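Local coordinates for protein MIP07328p (Drosophila melanogaster, PDB 6FKK) that probably acts as a chemorepellent axon guidance cue of the semaphorin family, signalling between cells by binding semaphorin receptors, at residues 209-214 with 226-231; 250-255 with 361-366; 265-270 with 289-294. All coordinates share one frame; numbering follows the deposited sequence.

All three contacts belong to the sema domain, a beta-propeller, and all reach one mixed sheet through strands that follow each other in the chain. Contact 1 is a buried hairpin pairing with six backbone hydrogen bonds and a salt bridge, flanked by phenylalanines. Contact 2, also largely buried, adds no full strand: a loop lies along the far edge of strand 251-259 with two backbone hydrogen bonds and apolar packing. Contact 3, partly buried, lies where a hairpin parts near the surface, with Tyr-266 of 265-270 touching a glycan. Polar links tie them together: Lys-252 of contact 2 reaches Glu-213 of contact 1, Arg-254 reaches Asp-268 of contact 3, and Ser-227 of contact 1 bonds the backbone of 265-270.

Contact 1: residues 209-214 with 226-231; sequences FFFREL and YSRVAR
With CG set between the backbone N and the carbonyl carbon (chi1 62° in Phe-211, likewise in Glu-213), both side chains lean across to Arg-228, whose own chain bends at chi2, -80°, to meet them. Its CB sits over one face of the Phe-211 ring, 4.1 Å from the centroid, a CH-pi contact displaced toward the rim, while Ala-230 CB comes to the ring edge in plane. Farther out, Arg-228 NE gives a hydrogen bond within a salt bridge to Glu-213 OE1 at 3.1 Å. The oxygen uses its anti lone pair, and the bond is bent, 142° at the hydrogen, with OE1 tilted out of the guanidinium plane and the two flat groups nearly perpendicular. OE1 is also paired with Lys-252 and OE2 takes the N-H of Asn-193, so the buried carboxylate is gripped at both oxygens; two cations beside it would be expected to favour its ionised form, although Arg-228 NH1 is shared with Glu-217.

On the other face of the sheet, Val-229 CG2 lies over the Phe-210 ring, 3.6 Å from CE2, the two side chains running alongside. Six backbone hydrogen bonds join Phe-209, Phe-211 and Glu-213 to Ala-230, Arg-228 and Tyr-226. This is the regular antiparallel pairing of a beta hairpin, an element repeated through the blades of a propeller. Strand 196-203 pairs with 206-214 along the edge away from 225-233, whereas 251-259 borders 225-233; strand 265-279 packs against Phe-210 through Ile-273 and receives Ser-227 OG in hydrogen bonds at Asp-268 and Ile-270.

Contact 2: residues 250-255 with 361-366; sequences FLKARL and HPLMEE
Lys-252 and Leu-363 set their side chains aslant to one another: the isobutyl group, with CG anti to the backbone N (chi1 179°), brings CD1 to 4.0 Å from Lys-252 CG and to 3.5 Å from Lys-252 O. The lysine chain runs on fully extended past this methyl, and its NZ ends in a salt bridge with Glu-213 and hydrogen bonds to the carbonyls of Lys-190 and Gln-191. Just ahead of the strand the side chains of Phe-250 and Pro-362 cross at a slant, Pro-362 CB coming to the edge of the Phe-250 ring near its plane, 4.1 Å from CD2. At Lys-252 and Leu-363 the backbones form a single bridge. Lys-252 N donates to Pro-362 O at 2.8 Å and Met-364 N to Lys-252 O at 2.9 Å, so a loop following helix 352-360 pairs briefly with the edge of sema-domain strand 251-259 opposite 225-233, just before the short parallel strand 368-369 takes its place there. Met-364 folds back at chi2 and chi3; its CG rests 3.4 Å from Lys-252 O, and SD turns to Leu-251 CD1 at 4.2 Å. Leu-251 also packs on Phe-313, while Leu-363 reaches across to Arg-228 of strand 225-233.

Contact 3: residues 265-270 with 289-294; sequences FYFDEI and FTTSVN. With NAG (2-acetamido-2-deoxy-beta-D-glucopyranose), chain B.
Ile-270 CG1 lies over one face of the Phe-289 ring, 4.1 Å from its centroid and offset toward the rim, the branch placed there by a CG1 anti to the backbone N (chi1 -167°). Behind the ring's root, Phe-267 CB and Phe-289 CB touch at 3.5 Å. Thr-291 points a methyl into the other aromatics: CG2 stands 3.5 Å from Phe-267 CD2 and 3.8 Å from Phe-265 CE1. Its hydroxyl is held instead by the carbonyl of Ile-296.

Glu-269 and Thr-290 pair their backbones through two hydrogen bonds, with Thr-290 N to Glu-269 O at 2.9 Å. The extended Glu-269 side chain passes over Thr-290 O, and its carboxylate ends beside Ser-292, OE2 lying 3.6 Å from OG. An alanine in place of Glu-269 would probably leave the poorly ordered Ser-292 without the carboxylate beside its OG and open a gap beside the Thr-290 carbonyl.

Farther out, Tyr-266 OH accepts a hydrogen bond from N2 of an N-acetylglucosamine at 3.2 Å, the amide nitrogen lying at the ring's edge; this sugar belongs to a glycan carried by the protein itself. Asp-268 OD1 makes a salt bridge with Arg-254 NH2. The contact lies at the end of the 265-279/282-290 hairpin far from its turn, where the two chains diverge, with 251-259 beside the first strand and 298-305 beside the second.

Contact 1: residues 209-214 with 226-231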
loop_
_atom_site.group_PDB
_atom_site.type_symbol
_atom_site.label_atom_id
_atom_site.label_comp_id
_atom_site.label_asym_id
_atom_site.label_seq_id
_atom_site.Cartn_x
_atom_site.Cartn_y
_atom_site.Cartn_z
ATOM N N PHE A 209 7.951 -2.824 6.611
ATOM C CA PHE A 209 7.800 -1.470 6.097
ATOM C C PHE A 209 8.187 -1.439 4.627
ATOM O O PHE A 209 9.162 -2.078 4.219
ATOM C CB PHE A 209 8.660 -0.473 6.883
ATOM C CG PHE A 209 8.278 -0.351 8.330
ATOM C CD1 PHE A 209 8.806 -1.217 9.272
ATOM C CD2 PHE A 209 7.395 0.632 8.747
ATOM C CE1 PHE A 209 8.459 -1.110 10.602
ATOM C CE2 PHE A 209 7.043 0.744 10.077
ATOM C CZ PHE A 209 7.575 -0.129 11.007
ATOM N N PHE A 210 7.423 -0.693 3.833
ATOM C CA PHE A 210 7.667 -0.557 2.404
ATOM C C PHE A 210 7.901 0.910 2.078
ATOM O O PHE A 210 7.110 1.771 2.480
ATOM C CB PHE A 210 6.495 -1.113 1.592
ATOM C CG PHE A 210 6.278 -2.589 1.778
ATOM C CD1 PHE A 210 5.548 -3.065 2.855
ATOM C CD2 PHE A 210 6.811 -3.500 0.881
ATOM C CE1 PHE A 210 5.351 -4.421 3.031
ATOM C CE2 PHE A 210 6.616 -4.857 1.051
ATOM C CZ PHE A 210 5.885 -5.318 2.128
ATOM N N PHE A 211 8.982 1.191 1.355
ATOM C CA PHE A 211 9.367 2.566 1.072
ATOM C C PHE A 211 10.336 2.585 -0.100
ATOM O O PHE A 211 10.865 1.552 -0.517
ATOM C CB PHE A 211 9.996 3.233 2.301
ATOM C CG PHE A 211 11.269 2.578 2.764
ATOM C CD1 PHE A 211 11.232 1.491 3.623
ATOM C CD2 PHE A 211 12.502 3.056 2.347
ATOM C CE1 PHE A 211 12.400 0.888 4.053
ATOM C CE2 PHE A 211 13.674 2.458 2.773
ATOM C CZ PHE A 211 13.623 1.373 3.627
ATOM N N ARG A 212 10.561 3.786 -0.627
ATOM C CA ARG A 212 11.575 4.041 -1.635
ATOM C C ARG A 212 12.608 4.997 -1.058
ATOM O O ARG A 212 12.281 5.862 -0.238
ATOM C CB ARG A 212 10.961 4.625 -2.913
ATOM C CG ARG A 212 10.185 5.911 -2.696
ATOM C CD ARG A 212 9.514 6.378 -3.980
ATOM N NE ARG A 212 8.799 7.639 -3.799
ATOM C CZ ARG A 212 7.529 7.728 -3.416
ATOM N NH1 ARG A 212 6.832 6.625 -3.176
ATOM N NH2 ARG A 212 6.955 8.915 -3.275
ATOM N N GLU A 213 13.859 4.832 -1.475
ATOM C CA GLU A 213 14.948 5.609 -0.901
ATOM C C GLU A 213 16.083 5.704 -1.910
ATOM O O GLU A 213 16.108 4.993 -2.917
ATOM C CB GLU A 213 15.448 4.986 0.406
ATOM C CG GLU A 213 16.129 3.640 0.217
ATOM C CD GLU A 213 16.900 3.193 1.445
ATOM O OE1 GLU A 213 17.268 2.001 1.515
ATOM O OE2 GLU A 213 17.138 4.034 2.339
ATOM N N LEU A 214 17.027 6.594 -1.616
ATOM C CA LEU A 214 18.231 6.710 -2.422
ATOM C C LEU A 214 19.117 5.486 -2.231
ATOM O O LEU A 214 19.073 4.811 -1.199
ATOM C CB LEU A 214 19.002 7.978 -2.056
ATOM C CG LEU A 214 18.275 9.298 -2.315
ATOM C CD1 LEU A 214 19.135 10.480 -1.887
ATOM C CD2 LEU A 214 17.874 9.417 -3.779
ATOM N N TYR A 226 15.613 3.306 -5.210
ATOM C CA TYR A 226 15.265 1.895 -5.160
ATOM C C TYR A 226 14.132 1.686 -4.164
ATOM O O TYR A 226 13.998 2.428 -3.186
ATOM C CB TYR A 226 16.468 1.025 -4.760
ATOM C CG TYR A 226 17.532 0.887 -5.829
ATOM C CD1 TYR A 226 17.254 1.175 -7.159
ATOM C CD2 TYR A 226 18.812 0.459 -5.507
ATOM C CE1 TYR A 226 18.226 1.049 -8.137
ATOM C CE2 TYR A 226 19.789 0.328 -6.477
ATOM C CZ TYR A 226 19.492 0.625 -7.790
ATOM O OH TYR A 226 20.463 0.495 -8.758
ATOM N N SER A 227 13.316 0.669 -4.420
ATOM C CA SER A 227 12.217 0.308 -3.537
ATOM C C SER A 227 12.655 -0.817 -2.609
ATOM O O SER A 227 13.304 -1.775 -3.040
ATOM C CB SER A 227 10.988 -0.116 -4.340
ATOM O OG SER A 227 10.569 0.922 -5.208
ATOM N N ARG A 228 12.299 -0.697 -1.332
ATOM C CA ARG A 228 12.776 -1.613 -0.307
ATOM C C ARG A 228 11.618 -2.146 0.521
ATOM O O ARG A 228 10.575 -1.501 0.657
ATOM C CB ARG A 228 13.778 -0.936 0.642
ATOM C CG ARG A 228 14.833 -0.075 -0.028
ATOM C CD ARG A 228 15.974 -0.898 -0.592
ATOM N NE ARG A 228 17.180 -0.089 -0.738
ATOM C CZ ARG A 228 18.301 -0.512 -1.309
ATOM N NH1 ARG A 228 18.372 -1.743 -1.797
ATOM N NH2 ARG A 228 19.350 0.294 -1.397
ATOM N N VAL A 229 11.820 -3.336 1.080
ATOM C CA VAL A 229 11.012 -3.846 2.179
ATOM C C VAL A 229 11.941 -4.058 3.365
ATOM O O VAL A 229 13.008 -4.668 3.226
ATOM C CB VAL A 229 10.265 -5.142 1.807
ATOM C CG1 VAL A 229 11.221 -6.206 1.278
ATOM C CG2 VAL A 229 9.486 -5.666 3.005
ATOM N N ALA A 230 11.557 -3.523 4.519
ATOM C CA ALA A 230 12.339 -3.651 5.737
ATOM C C ALA A 230 11.482 -4.283 6.823
ATOM O O ALA A 230 10.250 -4.228 6.777
ATOM C CB ALA A 230 12.875 -2.291 6.203
ATOM N N ARG A 231 12.143 -4.897 7.803
ATOM C CA ARG A 231 11.433 -5.590 8.868
ATOM C C ARG A 231 12.132 -5.356 10.198
ATOM O O ARG A 231 13.327 -5.054 10.258
ATOM C CB ARG A 231 11.319 -7.097 8.593
ATOM C CG ARG A 231 12.501 -7.927 9.062
ATOM C CD ARG A 231 12.268 -9.396 8.763
ATOM N NE ARG A 231 13.319 -10.248 9.311
ATOM C CZ ARG A 231 13.367 -11.566 9.147
ATOM N NH1 ARG A 231 12.422 -12.179 8.447
ATOM N NH2 ARG A 231 14.356 -12.271 9.678
#

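Contact 2: residues 250-255 with 361-366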
loop_
_atom_site.group_PDB
_atom_site.type_symbol
_atom_site.label_atom_id
_atom_site.label_comp_id
_atom_site.label_asym_id
_atom_site.label_seq_id
_atom_site.Cartn_x
_atom_site.Cartn_y
_atom_site.Cartn_z
ATOM N N PHE A 250 16.889 -4.702 12.561
ATOM C CA PHE A 250 16.505 -3.962 11.365
ATOM C C PHE A 250 17.255 -4.506 10.157
ATOM O O PHE A 250 18.487 -4.426 10.092
ATOM C CB PHE A 250 16.779 -2.470 11.537
ATOM C CG PHE A 250 16.380 -1.642 10.344
ATOM C CD1 PHE A 250 15.072 -1.210 10.190
ATOM C CD2 PHE A 250 17.310 -1.294 9.378
ATOM C CE1 PHE A 250 14.700 -0.448 9.096
ATOM C CE2 PHE A 250 16.944 -0.533 8.282
ATOM C CZ PHE A 250 15.636 -0.109 8.143
ATOM N N LEU A 251 16.508 -5.057 9.203
ATOM C CA LEU A 251 17.045 -5.514 7.931
ATOM C C LEU A 251 16.143 -5.011 6.814
ATOM O O LEU A 251 14.957 -4.744 7.025
ATOM C CB LEU A 251 17.148 -7.042 7.871
ATOM C CG LEU A 251 18.077 -7.716 8.879
ATOM C CD1 LEU A 251 17.953 -9.226 8.784
ATOM C CD2 LEU A 251 19.510 -7.282 8.635
ATOM N N LYS A 252 16.714 -4.880 5.617
ATOM C CA LYS A 252 15.943 -4.465 4.455
ATOM C C LYS A 252 16.463 -5.170 3.212
ATOM O O LYS A 252 17.628 -5.570 3.138
ATOM C CB LYS A 252 15.979 -2.946 4.248
ATOM C CG LYS A 252 17.364 -2.359 4.035
ATOM C CD LYS A 252 17.280 -0.852 3.840
ATOM C CE LYS A 252 18.651 -0.228 3.640
ATOM N NZ LYS A 252 18.566 1.250 3.468
ATOM N N ALA A 253 15.577 -5.315 2.231
ATOM C CA ALA A 253 15.905 -5.937 0.959
ATOM C C ALA A 253 15.246 -5.146 -0.158
ATOM O O ALA A 253 14.213 -4.501 0.044
ATOM C CB ALA A 253 15.453 -7.400 0.910
ATOM N N ARG A 254 15.855 -5.192 -1.337
ATOM C CA ARG A 254 15.306 -4.496 -2.490
ATOM C C ARG A 254 14.145 -5.285 -3.079
ATOM O O ARG A 254 14.159 -6.518 -3.104
ATOM C CB ARG A 254 16.383 -4.283 -3.553
ATOM C CG ARG A 254 15.886 -3.531 -4.777
ATOM C CD ARG A 254 16.935 -3.470 -5.869
ATOM N NE ARG A 254 16.439 -2.753 -7.041
ATOM C CZ ARG A 254 17.123 -2.603 -8.170
ATOM N NH1 ARG A 254 18.338 -3.120 -8.285
ATOM N NH2 ARG A 254 16.590 -1.934 -9.185
ATOM N N LEU A 255 13.129 -4.564 -3.543
ATOM C CA LEU A 255 12.032 -5.168 -4.283
ATOM C C LEU A 255 12.340 -5.116 -5.774
ATOM O O LEU A 255 12.837 -4.106 -6.282
ATOM C CB LEU A 255 10.718 -4.450 -3.984
ATOM C CG LEU A 255 10.205 -4.567 -2.548
ATOM C CD1 LEU A 255 8.950 -3.734 -2.374
ATOM C CD2 LEU A 255 9.934 -6.020 -2.200
ATOM N N HIS A 361 25.532 -3.828 8.259
ATOM C CA HIS A 361 25.042 -4.559 7.090
ATOM C C HIS A 361 23.533 -4.745 7.188
ATOM O O HIS A 361 23.043 -5.865 7.372
ATOM C CB HIS A 361 25.743 -5.912 6.959
ATOM C CG HIS A 361 27.225 -5.850 7.159
ATOM N ND1 HIS A 361 27.809 -5.900 8.405
ATOM C CD2 HIS A 361 28.241 -5.747 6.270
ATOM C CE1 HIS A 361 29.122 -5.830 8.276
ATOM N NE2 HIS A 361 29.410 -5.736 6.991
ATOM N N PRO A 362 22.758 -3.662 7.059
ATOM C CA PRO A 362 21.299 -3.801 7.111
ATOM C C PRO A 362 20.672 -4.195 5.785
ATOM O O PRO A 362 19.469 -4.490 5.754
ATOM C CB PRO A 362 20.841 -2.403 7.536
ATOM C CG PRO A 362 21.843 -1.504 6.892
ATOM C CD PRO A 362 23.164 -2.253 6.895
ATOM N N LEU A 363 21.437 -4.214 4.698
ATOM C CA LEU A 363 20.909 -4.483 3.368
ATOM C C LEU A 363 21.267 -5.899 2.941
ATOM O O LEU A 363 22.436 -6.294 2.997
ATOM C CB LEU A 363 21.451 -3.472 2.357
ATOM C CG LEU A 363 20.987 -3.652 0.914
ATOM C CD1 LEU A 363 19.474 -3.608 0.836
ATOM C CD2 LEU A 363 21.604 -2.581 0.032
ATOM N N MET A 364 20.259 -6.656 2.515
ATOM C CA MET A 364 20.467 -8.025 2.076
ATOM C C MET A 364 20.938 -8.057 0.626
ATOM O O MET A 364 20.595 -7.189 -0.182
ATOM C CB MET A 364 19.180 -8.838 2.228
ATOM C CG MET A 364 18.563 -8.767 3.617
ATOM S SD MET A 364 19.654 -9.388 4.910
ATOM C CE MET A 364 19.855 -11.088 4.385
ATOM N N GLU A 365 21.735 -9.079 0.304
ATOM C CA GLU A 365 22.340 -9.164 -1.022
ATOM C C GLU A 365 21.284 -9.368 -2.102
ATOM O O GLU A 365 21.257 -8.647 -3.106
ATOM C CB GLU A 365 23.369 -10.296 -1.054
ATOM C CG GLU A 365 24.039 -10.501 -2.409
ATOM C CD GLU A 365 24.985 -9.373 -2.780
ATOM O OE1 GLU A 365 25.398 -8.615 -1.875
ATOM O OE2 GLU A 365 25.317 -9.244 -3.977
ATOM N N GLU A 366 20.404 -10.344 -1.911
ATOM C CA GLU A 366 19.425 -10.704 -2.924
ATOM C C GLU A 366 18.185 -9.827 -2.828
ATOM O O GLU A 366 17.803 -9.365 -1.749
ATOM C CB GLU A 366 19.032 -12.177 -2.794
ATOM C CG GLU A 366 20.171 -13.143 -3.078
ATOM C CD GLU A 366 20.748 -12.972 -4.473
ATOM O OE1 GLU A 366 19.972 -12.693 -5.412
ATOM O OE2 GLU A 366 21.980 -13.108 -4.627
#

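Contact 3: residues 265-270 with 289-294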
loop_
_atom_site.group_PDB
_atom_site.type_symbol
_atom_site.label_atom_id
_atom_site.label_comp_id
_atom_site.label_asym_id
_atom_site.label_seq_id
_atom_site.Cartn_x
_atom_site.Cartn_y
_atom_site.Cartn_z
ATOM N N PHE A 265 13.870 -4.086 -17.748
ATOM C CA PHE A 265 13.258 -2.769 -17.601
ATOM C C PHE A 265 12.673 -2.673 -16.197
ATOM O O PHE A 265 11.678 -3.336 -15.889
ATOM C CB PHE A 265 12.186 -2.551 -18.666
ATOM C CG PHE A 265 11.637 -1.151 -18.701
ATOM C CD1 PHE A 265 10.543 -0.802 -17.925
ATOM C CD2 PHE A 265 12.211 -0.187 -19.512
ATOM C CE1 PHE A 265 10.036 0.483 -17.955
ATOM C CE2 PHE A 265 11.707 1.101 -19.546
ATOM C CZ PHE A 265 10.618 1.435 -18.765
ATOM N N TYR A 266 13.276 -1.841 -15.355
ATOM C CA TYR A 266 12.911 -1.771 -13.946
ATOM C C TYR A 266 11.892 -0.671 -13.681
ATOM O O TYR A 266 11.928 0.397 -14.301
ATOM C CB TYR A 266 14.147 -1.526 -13.077
ATOM C CG TYR A 266 15.103 -2.692 -13.000
ATOM C CD1 TYR A 266 16.086 -2.874 -13.962
ATOM C CD2 TYR A 266 15.035 -3.601 -11.954
ATOM C CE1 TYR A 266 16.970 -3.934 -13.889
ATOM C CE2 TYR A 266 15.914 -4.664 -11.871
ATOM C CZ TYR A 266 16.878 -4.826 -12.841
ATOM O OH TYR A 266 17.757 -5.882 -12.764
ATOM N N PHE A 267 10.984 -0.945 -12.752
ATOM C CA PHE A 267 10.115 0.058 -12.143
ATOM C C PHE A 267 10.578 0.175 -10.694
ATOM O O PHE A 267 10.204 -0.639 -9.845
ATOM C CB PHE A 267 8.645 -0.341 -12.240
ATOM C CG PHE A 267 8.166 -0.591 -13.644
ATOM C CD1 PHE A 267 8.360 -1.823 -14.248
ATOM C CD2 PHE A 267 7.496 0.396 -14.351
ATOM C CE1 PHE A 267 7.913 -2.062 -15.534
ATOM C CE2 PHE A 267 7.046 0.163 -15.639
ATOM C CZ PHE A 267 7.256 -1.067 -16.230
ATOM N N ASP A 268 11.404 1.183 -10.412
ATOM C CA ASP A 268 12.171 1.224 -9.174
ATOM C C ASP A 268 11.549 2.077 -8.075
ATOM O O ASP A 268 12.075 2.084 -6.958
ATOM C CB ASP A 268 13.588 1.733 -9.454
ATOM C CG ASP A 268 14.481 0.670 -10.058
ATOM O OD1 ASP A 268 14.327 -0.513 -9.688
ATOM O OD2 ASP A 268 15.340 1.021 -10.898
ATOM N N GLU A 269 10.461 2.791 -8.348
ATOM C CA GLU A 269 9.871 3.709 -7.375
ATOM C C GLU A 269 8.478 3.214 -6.993
ATOM O O GLU A 269 7.504 3.456 -7.714
ATOM C CB GLU A 269 9.828 5.131 -7.928
ATOM C CG GLU A 269 11.204 5.734 -8.163
ATOM C CD GLU A 269 11.151 7.214 -8.484
ATOM O OE1 GLU A 269 10.046 7.724 -8.770
ATOM O OE2 GLU A 269 12.213 7.868 -8.448
ATOM N N ILE A 270 8.389 2.531 -5.851
ATOM C CA ILE A 270 7.103 2.052 -5.363
ATOM C C ILE A 270 6.241 3.240 -4.949
ATOM O O ILE A 270 6.743 4.278 -4.496
ATOM C CB ILE A 270 7.309 1.064 -4.200
ATOM C CG1 ILE A 270 6.014 0.318 -3.883
ATOM C CG2 ILE A 270 7.828 1.782 -2.966
ATOM C CD1 ILE A 270 6.217 -0.853 -2.950
ATOM N N PHE A 289 4.305 0.439 -8.937
ATOM C CA PHE A 289 5.628 0.997 -9.176
ATOM C C PHE A 289 5.596 1.926 -10.381
ATOM O O PHE A 289 4.876 1.674 -11.352
ATOM C CB PHE A 289 6.664 -0.107 -9.420
ATOM C CG PHE A 289 6.886 -1.015 -8.246
ATOM C CD1 PHE A 289 5.998 -2.042 -7.968
ATOM C CD2 PHE A 289 8.001 -0.862 -7.439
ATOM C CE1 PHE A 289 6.209 -2.885 -6.896
ATOM C CE2 PHE A 289 8.217 -1.704 -6.363
ATOM C CZ PHE A 289 7.319 -2.716 -6.091
ATOM N N THR A 290 6.386 2.996 -10.315
ATOM C CA THR A 290 6.606 3.887 -11.442
ATOM C C THR A 290 8.096 3.953 -11.755
ATOM O O THR A 290 8.941 3.622 -10.919
ATOM C CB THR A 290 6.070 5.302 -11.168
ATOM O OG1 THR A 290 6.676 5.830 -9.980
ATOM C CG2 THR A 290 4.555 5.287 -11.004
ATOM N N THR A 291 8.411 4.382 -12.974
ATOM C CA THR A 291 9.801 4.527 -13.373
ATOM C C THR A 291 10.360 5.858 -12.882
ATOM O O THR A 291 9.626 6.771 -12.495
ATOM C CB THR A 291 9.955 4.443 -14.891
ATOM O OG1 THR A 291 9.309 5.567 -15.502
ATOM C CG2 THR A 291 9.338 3.163 -15.418
ATOM N N SER A 292 11.685 5.956 -12.906
ATOM C CA SER A 292 12.357 7.182 -12.523
ATOM C C SER A 292 12.267 8.200 -13.663
ATOM O O SER A 292 11.762 7.914 -14.752
ATOM C CB SER A 292 13.797 6.885 -12.117
ATOM O OG SER A 292 13.834 5.925 -11.072
ATOM N N VAL A 293 12.764 9.413 -13.401
ATOM C CA VAL A 293 12.518 10.543 -14.290
ATOM C C VAL A 293 13.230 10.411 -15.628
ATOM O O VAL A 293 12.886 11.115 -16.580
ATOM C CB VAL A 293 12.930 11.846 -13.579
ATOM C CG1 VAL A 293 12.102 12.043 -12.321
ATOM C CG2 VAL A 293 14.410 11.810 -13.233
ATOM N N ASN A 294 14.222 9.527 -15.734
ATOM C CA ASN A 294 15.011 9.432 -16.958
ATOM C C ASN A 294 14.432 8.403 -17.912
ATOM O O ASN A 294 14.210 8.695 -19.092
ATOM C CB ASN A 294 16.455 9.050 -16.624
ATOM C CG ASN A 294 16.520 7.941 -15.607
ATOM O OD1 ASN A 294 16.539 6.768 -15.967
ATOM N ND2 ASN A 294 16.463 8.308 -14.323
HETATM C C1 NAG B . 15.432 -8.638 -10.989
HETATM C C2 NAG B . 16.926 -8.930 -10.941
HETATM C C3 NAG B . 17.480 -9.120 -12.354
HETATM C C4 NAG B . 16.630 -10.099 -13.164
HETATM C C5 NAG B . 15.147 -9.759 -13.045
HETATM C C6 NAG B . 14.247 -10.786 -13.692
HETATM C C7 NAG B . 18.160 -7.993 -9.032
HETATM C C8 NAG B . 18.863 -6.786 -8.487
HETATM N N2 NAG B . 17.639 -7.863 -10.256
HETATM O O3 NAG B . 18.817 -9.591 -12.231
HETATM O O4 NAG B . 16.943 -10.009 -14.551
HETATM O O5 NAG B . 14.768 -9.679 -11.667
HETATM O O6 NAG B . 14.404 -12.066 -13.098
HETATM O O7 NAG B . 18.071 -9.036 -8.394
#